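Long-range contacts in abhydrolase domain-containing protein (Exiguobacterium antarcticum, PDB 5H3H), which is thought to hydrolyse carboxylic esters as an esterase of the alpha/beta hydrolase fold, and probably also has perhydrolase activity: residues Asn33-Phe37 with Tyr51-Asp55; Ser115-Leu119 with Tyr265-Ser269; Leu213-Gly217 with Ala228-His232. All coordinates share one frame; numbering follows the deposited sequence.

Contact 1. Residues Asn33-Phe37 with Tyr51-Asp55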
loop_
_atom_site.group_PDB
_atom_site.type_symbol
_atom_site.label_atom_id
_atom_site.label_comp_id
_atom_site.label_asym_id
_atom_site.label_seq_id
_atom_site.Cartn_x
_atom_site.Cartn_y
_atom_site.Cartn_z
ATOM N N ASN B 33 4.329 25.721 -8.859
ATOM C CA ASN B 33 4.781 25.320 -7.506
ATOM C C ASN B 33 3.649 25.523 -6.498
ATOM O O ASN B 33 2.596 25.992 -6.891
ATOM C CB ASN B 33 6.091 26.018 -7.073
ATOM C CG ASN B 33 5.979 27.520 -7.030
ATOM O OD1 ASN B 33 5.222 28.062 -6.246
ATOM N ND2 ASN B 33 6.788 28.198 -7.830
ATOM N N ASN B 34 3.869 25.147 -5.225
ATOM C CA ASN B 34 2.830 25.263 -4.173
ATOM C C ASN B 34 2.192 26.631 -4.048
ATOM O O ASN B 34 1.042 26.749 -3.589
ATOM C CB ASN B 34 3.372 24.784 -2.793
ATOM C CG ASN B 34 3.970 25.893 -1.968
ATOM O OD1 ASN B 34 5.180 26.286 -2.115
ATOM N ND2 ASN B 34 3.159 26.424 -1.076
ATOM N N ASN B 35 2.913 27.688 -4.425
ATOM C CA ASN B 35 2.366 29.030 -4.409
ATOM C C ASN B 35 1.127 29.206 -5.288
ATOM O O ASN B 35 0.379 30.111 -5.051
ATOM C CB ASN B 35 3.401 30.146 -4.766
ATOM C CG ASN B 35 4.456 30.329 -3.708
ATOM O OD1 ASN B 35 4.161 30.326 -2.523
ATOM N ND2 ASN B 35 5.712 30.497 -4.132
ATOM N N MET B 36 0.877 28.346 -6.256
ATOM C CA MET B 36 -0.384 28.500 -7.031
ATOM C C MET B 36 -1.640 28.349 -6.140
ATOM O O MET B 36 -2.711 28.698 -6.569
ATOM C CB MET B 36 -0.497 27.499 -8.169
ATOM C CG MET B 36 -0.660 26.091 -7.717
ATOM S SD MET B 36 -0.701 24.870 -9.029
ATOM C CE MET B 36 -2.242 24.108 -8.645
ATOM N N PHE B 37 -1.496 27.801 -4.933
ATOM C CA PHE B 37 -2.639 27.566 -4.044
ATOM C C PHE B 37 -2.872 28.732 -3.081
ATOM O O PHE B 37 -3.690 28.608 -2.137
ATOM C CB PHE B 37 -2.412 26.287 -3.216
ATOM C CG PHE B 37 -2.409 25.024 -4.017
ATOM C CD1 PHE B 37 -3.543 24.641 -4.739
ATOM C CD2 PHE B 37 -1.282 24.205 -4.061
ATOM C CE1 PHE B 37 -3.552 23.460 -5.466
ATOM C CE2 PHE B 37 -1.271 23.037 -4.795
ATOM C CZ PHE B 37 -2.443 22.640 -5.495
ATOM N N TYR B 51 -1.622 24.129 6.471
ATOM C CA TYR B 51 -1.284 24.058 5.046
ATOM C C TYR B 51 0.068 23.395 4.882
ATOM O O TYR B 51 1.030 23.798 5.513
ATOM C CB TYR B 51 -1.255 25.486 4.481
ATOM C CG TYR B 51 -0.815 25.576 3.065
ATOM C CD1 TYR B 51 -1.689 25.268 2.003
ATOM C CD2 TYR B 51 0.493 25.991 2.743
ATOM C CE1 TYR B 51 -1.281 25.406 0.693
ATOM C CE2 TYR B 51 0.894 26.092 1.415
ATOM C CZ TYR B 51 0.015 25.813 0.403
ATOM O OH TYR B 51 0.462 25.888 -0.934
ATOM N N ILE B 52 0.145 22.342 4.075
ATOM C CA ILE B 52 1.384 21.700 3.763
ATOM C C ILE B 52 1.493 21.711 2.226
ATOM O O ILE B 52 0.967 20.865 1.585
ATOM C CB ILE B 52 1.490 20.291 4.353
ATOM C CG1 ILE B 52 1.513 20.325 5.899
ATOM C CG2 ILE B 52 2.741 19.591 3.859
ATOM C CD1 ILE B 52 0.267 19.746 6.501
ATOM N N GLY B 53 2.187 22.696 1.669
ATOM C CA GLY B 53 2.294 22.826 0.207
ATOM C C GLY B 53 3.658 22.331 -0.206
ATOM O O GLY B 53 4.652 22.970 0.151
ATOM N N VAL B 54 3.692 21.210 -0.893
ATOM C CA VAL B 54 4.946 20.628 -1.325
ATOM C C VAL B 54 5.401 21.231 -2.657
ATOM O O VAL B 54 4.558 21.429 -3.587
ATOM C CB VAL B 54 4.916 19.109 -1.435
ATOM C CG1 VAL B 54 4.360 18.447 -0.158
ATOM C CG2 VAL B 54 4.152 18.669 -2.639
ATOM N N ASP B 55 6.690 21.562 -2.765
ATOM C CA ASP B 55 7.269 21.866 -4.112
ATOM C C ASP B 55 7.922 20.596 -4.511
ATOM O O ASP B 55 8.817 20.163 -3.776
ATOM C CB ASP B 55 8.334 22.973 -4.067
ATOM C CG ASP B 55 7.776 24.379 -3.809
ATOM O OD1 ASP B 55 6.540 24.609 -3.852
ATOM O OD2 ASP B 55 8.597 25.285 -3.593
#
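The first torsion of D55 sets CG anti to its carbonyl carbon (chi1 -71°), which brings the carboxylate to the backbone of N34; that of Y51 sets its ring anti to the backbone N (chi1 175°), which carries the phenol oxygen to the 3-10 segment 34-37. D55 OD1 accepts the backbone N-H of N34 (N34 N to D55 OD1 3.1 Å), fairly straight at 156°, while OD2 accepts the backbone N-H of K61. An Asx turn fixes the start of the turn: N33 OD1 receives the N-H of N35, 3.0 Å from N35 N. Against the strand, N34 CB rests 3.6 Å from G53 C. Y51 OH ends 2.9 Å from N34 O and 3.7 Å from F37 CB, and the side chains of Y51 and F37 cross at about a right angle, with the hydroxyl near the plane of the F37 ring at its edge. G53 has no side chain; a CB there would run into Y51 OH. The turn leads from central strand 23-27 into helix 38-46, and the same loop carries G29 and W30 of the ethaneperoxoic acid pocket. An alanine at D55 is likely to leave the N-H groups of N34 and K61 without their acceptor, freeing the turn to shift. With a backbone N-H on each oxygen, the buried carboxylate probably remains ionised.

Contact 2. Residues Ser115-Leu119 with Tyr265-Ser269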
loop_
_atom_site.group_PDB
_atom_site.type_symbol
_atom_site.label_atom_id
_atom_site.label_comp_id
_atom_site.label_asym_id
_atom_site.label_seq_id
_atom_site.Cartn_x
_atom_site.Cartn_y
_atom_site.Cartn_z
ATOM N N SER B 115 -7.026 10.717 5.399
ATOM C CA SER B 115 -8.463 10.607 5.650
ATOM C C SER B 115 -9.346 10.883 4.405
ATOM O O SER B 115 -10.409 10.276 4.241
ATOM C CB SER B 115 -8.829 11.539 6.762
ATOM O OG SER B 115 -8.913 12.849 6.277
ATOM N N LYS B 116 -8.914 11.798 3.543
ATOM C CA LYS B 116 -9.644 12.080 2.300
ATOM C C LYS B 116 -8.739 12.589 1.181
ATOM O O LYS B 116 -7.668 13.158 1.441
ATOM C CB LYS B 116 -10.763 13.048 2.587
ATOM C CG LYS B 116 -10.312 14.388 3.071
ATOM C CD LYS B 116 -11.481 15.213 3.618
ATOM C CE LYS B 116 -11.920 14.714 4.980
ATOM N NZ LYS B 116 -13.063 15.567 5.443
ATOM N N LEU B 117 -9.191 12.351 -0.048
ATOM C CA LEU B 117 -8.508 12.711 -1.265
ATOM C C LEU B 117 -9.351 13.701 -2.067
ATOM O O LEU B 117 -10.545 13.501 -2.216
ATOM C CB LEU B 117 -8.382 11.426 -2.115
ATOM C CG LEU B 117 -7.733 11.584 -3.483
ATOM C CD1 LEU B 117 -6.347 12.175 -3.291
ATOM C CD2 LEU B 117 -7.662 10.311 -4.306
ATOM N N ILE B 118 -8.733 14.727 -2.612
ATOM C CA ILE B 118 -9.386 15.636 -3.516
ATOM C C ILE B 118 -8.571 15.595 -4.771
ATOM O O ILE B 118 -7.343 15.657 -4.697
ATOM C CB ILE B 118 -9.424 17.072 -2.985
ATOM C CG1 ILE B 118 -10.105 17.099 -1.611
ATOM C CG2 ILE B 118 -10.105 18.005 -3.999
ATOM C CD1 ILE B 118 -9.785 18.323 -0.768
ATOM N N LEU B 119 -9.238 15.441 -5.906
ATOM C CA LEU B 119 -8.563 15.388 -7.172
ATOM C C LEU B 119 -9.145 16.565 -7.965
ATOM O O LEU B 119 -10.295 16.548 -8.241
ATOM C CB LEU B 119 -8.857 14.060 -7.885
ATOM C CG LEU B 119 -8.228 12.755 -7.382
ATOM C CD1 LEU B 119 -8.769 11.586 -8.169
ATOM C CD2 LEU B 119 -6.738 12.796 -7.567
ATOM N N TYR B 265 -15.225 20.387 2.446
ATOM C CA TYR B 265 -14.799 19.000 2.423
ATOM C C TYR B 265 -13.692 18.682 3.451
ATOM O O TYR B 265 -13.721 17.614 4.062
ATOM C CB TYR B 265 -14.342 18.608 1.027
ATOM C CG TYR B 265 -14.275 17.135 0.737
ATOM C CD1 TYR B 265 -15.445 16.340 0.686
ATOM C CD2 TYR B 265 -13.068 16.518 0.500
ATOM C CE1 TYR B 265 -15.370 14.987 0.393
ATOM C CE2 TYR B 265 -12.981 15.171 0.232
ATOM C CZ TYR B 265 -14.129 14.387 0.161
ATOM O OH TYR B 265 -14.007 13.016 -0.113
ATOM N N VAL B 266 -12.736 19.588 3.643
ATOM C CA VAL B 266 -11.754 19.402 4.736
ATOM C C VAL B 266 -12.470 19.313 6.090
ATOM O O VAL B 266 -12.149 18.424 6.875
ATOM C CB VAL B 266 -10.548 20.404 4.772
ATOM C CG1 VAL B 266 -9.955 20.636 3.382
ATOM C CG2 VAL B 266 -10.863 21.713 5.455
ATOM N N LYS B 267 -13.459 20.199 6.310
ATOM C CA LYS B 267 -14.351 20.148 7.512
ATOM C C LYS B 267 -15.159 18.834 7.654
ATOM O O LYS B 267 -15.239 18.292 8.748
ATOM C CB LYS B 267 -15.300 21.382 7.561
ATOM C CG LYS B 267 -14.639 22.691 8.005
ATOM C CD LYS B 267 -15.482 23.912 7.657
ATOM C CE LYS B 267 -15.074 25.165 8.416
ATOM N NZ LYS B 267 -15.656 25.263 9.813
ATOM N N SER B 268 -15.758 18.327 6.561
ATOM C CA SER B 268 -16.417 17.023 6.572
ATOM C C SER B 268 -16.492 16.301 5.224
ATOM O O SER B 268 -16.861 16.896 4.213
ATOM C CB SER B 268 -17.846 17.167 7.067
ATOM O OG SER B 268 -18.659 16.118 6.563
ATOM N N SER B 269 -16.270 14.986 5.271
ATOM C CA SER B 269 -16.295 14.111 4.102
ATOM C C SER B 269 -17.729 13.761 3.717
ATOM O O SER B 269 -18.083 13.806 2.550
ATOM C CB SER B 269 -15.506 12.825 4.407
ATOM O OG SER B 269 -16.245 11.948 5.254
#
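K116 lies along the ring of Y265 and ends on the last turn of helix 255-267. Its ammonium nitrogen has two carbonyl acceptors there: K116 NZ is 2.6 Å from Y265 O, met almost straight on with a C=O...donor angle of 163°, and makes a second, weak bond to V266 O at 3.3 Å. The nearby S269 N is itself a donor and offers NZ nothing. The reach depends on the folded chain of K116: CG sits between the backbone N and the carbonyl carbon (chi1 63°), and a bend at chi3 (75°) lays the methylenes beside the aromatic ring before NZ arrives at the carbonyls. K116 CD comes to 3.7 Å from Y265 CE2, the two side chains running past each other in opposite senses. NZ stands almost above the ring, yet 5.1 Å from its centroid, so any cation-pi attraction is weak. This is the packing of the C-terminal helix onto the central sheet of the alpha/beta hydrolase fold, with strand 114-120 hydrogen-bonded between strands 90-95 and 211-217. The backbone of K116 and I118 pairs with L92, and that of L117 with D211 and L213, so L117 O, 3.8 Å from Y265 CE2, already has a strand partner. Beyond it, I118 CG1 packs 3.7 Å from Y265 CD2 in apolar contact. A positive charge on carbonyls at a helix C-terminus would be favoured by the helix dipole. At the chain end, S269 turns its CB toward the lysine, 3.8 Å from K116 NZ, whereas its hydroxyl is bonded to D211 OD2 on the neighbouring strand.

Contact 3. Residues Leu213-Gly217 with Ala228-His232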
loop_
_atom_site.group_PDB
_atom_site.type_symbol
_atom_site.label_atom_id
_atom_site.label_comp_id
_atom_site.label_asym_id
_atom_site.label_seq_id
_atom_site.Cartn_x
_atom_site.Cartn_y
_atom_site.Cartn_z
ATOM N N LEU B 213 -13.236 13.348 -3.348
ATOM C CA LEU B 213 -13.932 14.411 -4.069
ATOM C C LEU B 213 -13.171 14.775 -5.339
ATOM O O LEU B 213 -11.978 15.109 -5.252
ATOM C CB LEU B 213 -14.003 15.648 -3.214
ATOM C CG LEU B 213 -14.600 16.874 -3.908
ATOM C CD1 LEU B 213 -16.051 16.545 -4.266
ATOM C CD2 LEU B 213 -14.498 18.114 -3.037
ATOM N N ILE B 214 -13.888 14.782 -6.487
ATOM C CA ILE B 214 -13.356 15.174 -7.774
ATOM C C ILE B 214 -13.926 16.565 -8.061
ATOM O O ILE B 214 -15.138 16.738 -8.064
ATOM C CB ILE B 214 -13.791 14.210 -8.934
ATOM C CG1 ILE B 214 -13.594 12.720 -8.588
ATOM C CG2 ILE B 214 -13.102 14.577 -10.261
ATOM C CD1 ILE B 214 -12.204 12.397 -8.144
ATOM N N MET B 215 -13.036 17.514 -8.325
ATOM C CA MET B 215 -13.378 18.884 -8.673
ATOM C C MET B 215 -12.829 19.040 -10.099
ATOM O O MET B 215 -11.625 18.745 -10.326
ATOM C CB MET B 215 -12.683 19.871 -7.686
ATOM C CG MET B 215 -13.462 20.143 -6.413
ATOM S SD MET B 215 -12.915 21.518 -5.332
ATOM C CE MET B 215 -11.707 20.548 -4.595
ATOM N N HIS B 216 -13.660 19.472 -11.079
ATOM C CA HIS B 216 -13.121 19.612 -12.431
ATOM C C HIS B 216 -13.931 20.642 -13.249
ATOM O O HIS B 216 -15.165 20.703 -13.124
ATOM C CB HIS B 216 -13.159 18.268 -13.116
ATOM C CG HIS B 216 -12.054 18.033 -14.072
ATOM N ND1 HIS B 216 -11.097 17.084 -13.841
ATOM C CD2 HIS B 216 -11.797 18.544 -15.298
ATOM C CE1 HIS B 216 -10.273 17.033 -14.879
ATOM N NE2 HIS B 216 -10.677 17.923 -15.771
ATOM N N GLY B 217 -13.198 21.451 -14.021
ATOM C CA GLY B 217 -13.762 22.459 -14.935
ATOM C C GLY B 217 -14.404 21.840 -16.170
ATOM O O GLY B 217 -13.792 21.007 -16.871
ATOM N N ALA B 228 -12.578 13.407 -15.695
ATOM C CA ALA B 228 -13.353 13.433 -14.450
ATOM C C ALA B 228 -14.439 12.372 -14.426
ATOM O O ALA B 228 -14.632 11.708 -13.440
ATOM C CB ALA B 228 -13.973 14.803 -14.198
ATOM N N GLU B 229 -15.158 12.228 -15.536
ATOM C CA GLU B 229 -16.136 11.148 -15.662
ATOM C C GLU B 229 -15.506 9.778 -15.432
ATOM O O GLU B 229 -16.065 8.925 -14.762
ATOM C CB GLU B 229 -16.847 11.257 -17.026
ATOM C CG GLU B 229 -17.840 12.418 -17.034
ATOM C CD GLU B 229 -18.445 12.780 -18.401
ATOM O OE1 GLU B 229 -17.929 12.344 -19.453
ATOM O OE2 GLU B 229 -19.432 13.544 -18.413
ATOM N N VAL B 230 -14.324 9.570 -15.959
ATOM C CA VAL B 230 -13.661 8.291 -15.824
ATOM C C VAL B 230 -13.271 8.041 -14.360
ATOM O O VAL B 230 -13.513 6.949 -13.805
ATOM C CB VAL B 230 -12.493 8.166 -16.782
ATOM C CG1 VAL B 230 -11.608 6.960 -16.448
ATOM C CG2 VAL B 230 -13.035 8.020 -18.198
ATOM N N MET B 231 -12.755 9.072 -13.719
ATOM C CA MET B 231 -12.354 8.946 -12.331
ATOM C C MET B 231 -13.518 8.656 -11.424
ATOM O O MET B 231 -13.378 7.833 -10.536
ATOM C CB MET B 231 -11.643 10.193 -11.852
ATOM C CG MET B 231 -10.230 10.291 -12.348
ATOM S SD MET B 231 -9.361 11.777 -11.713
ATOM C CE MET B 231 -10.074 13.109 -12.684
ATOM N N HIS B 232 -14.640 9.353 -11.647
ATOM C CA HIS B 232 -15.869 9.228 -10.852
ATOM C C HIS B 232 -16.481 7.808 -10.985
ATOM O O HIS B 232 -17.091 7.297 -10.034
ATOM C CB HIS B 232 -16.881 10.325 -11.281
ATOM C CG HIS B 232 -18.089 10.475 -10.390
ATOM N ND1 HIS B 232 -19.370 10.596 -10.883
ATOM C CD2 HIS B 232 -18.205 10.604 -9.049
ATOM C CE1 HIS B 232 -20.222 10.742 -9.885
ATOM N NE2 HIS B 232 -19.537 10.738 -8.761
#
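Strand 211-217 and helix 225-234 are the first two elements of a beta-alpha-beta crossover that ends in strand 239-243, and I214 and H216 of the strand meet A228 and M231 of the helix. The two short segments run almost antiparallel (169°) with axes 9.4 Å apart, the usual way a crossover helix lies over its sheet in the alpha/beta hydrolase fold. The contact is mainly apolar. The I214 CG2 methyl, anti to the backbone N, meets two helix residues, 4.0 Å from A228 CB and 4.1 Å from M231 CE. A bend at the thioether (chi3 -75°) folds M231 CE back toward the strand, and L119 of the adjacent strand 114-120 touches both I214 and M231. Two residues further along the strand, H216 lays its CB 3.7 Å from A228 CB and its imidazole obliquely against the same methyl. The loop between strand and helix carries the probable acid of the Ser-His-Asp triad, and it also holds the imidazole: H216 NE2 bonds to C223 O. H216 ND1, buried 3.7 Å from A228 CB, has no polar partner.

How the contacts relate
All three contacts reach one mixed sheet. Contact 1 comes first in the chain, at strand 50-54 next to strand 23-27; its centre is about 17 Å from that of contact 2 and about 21 Å from that of contact 3, on the opposite side of the chain's centre from the latter. Contacts 2 and 3, about 14 Å between centres, meet where strands 114-120 and 211-217 pair: L119 N is 2.8 Å from L213 O, probably hydrogen-bonded. Contact 3 falls within the sequence between the two segments of contact 2. Helices 225-234 and 255-267 pack on opposite faces of the shared strands, so this part of the core is covered on both sides.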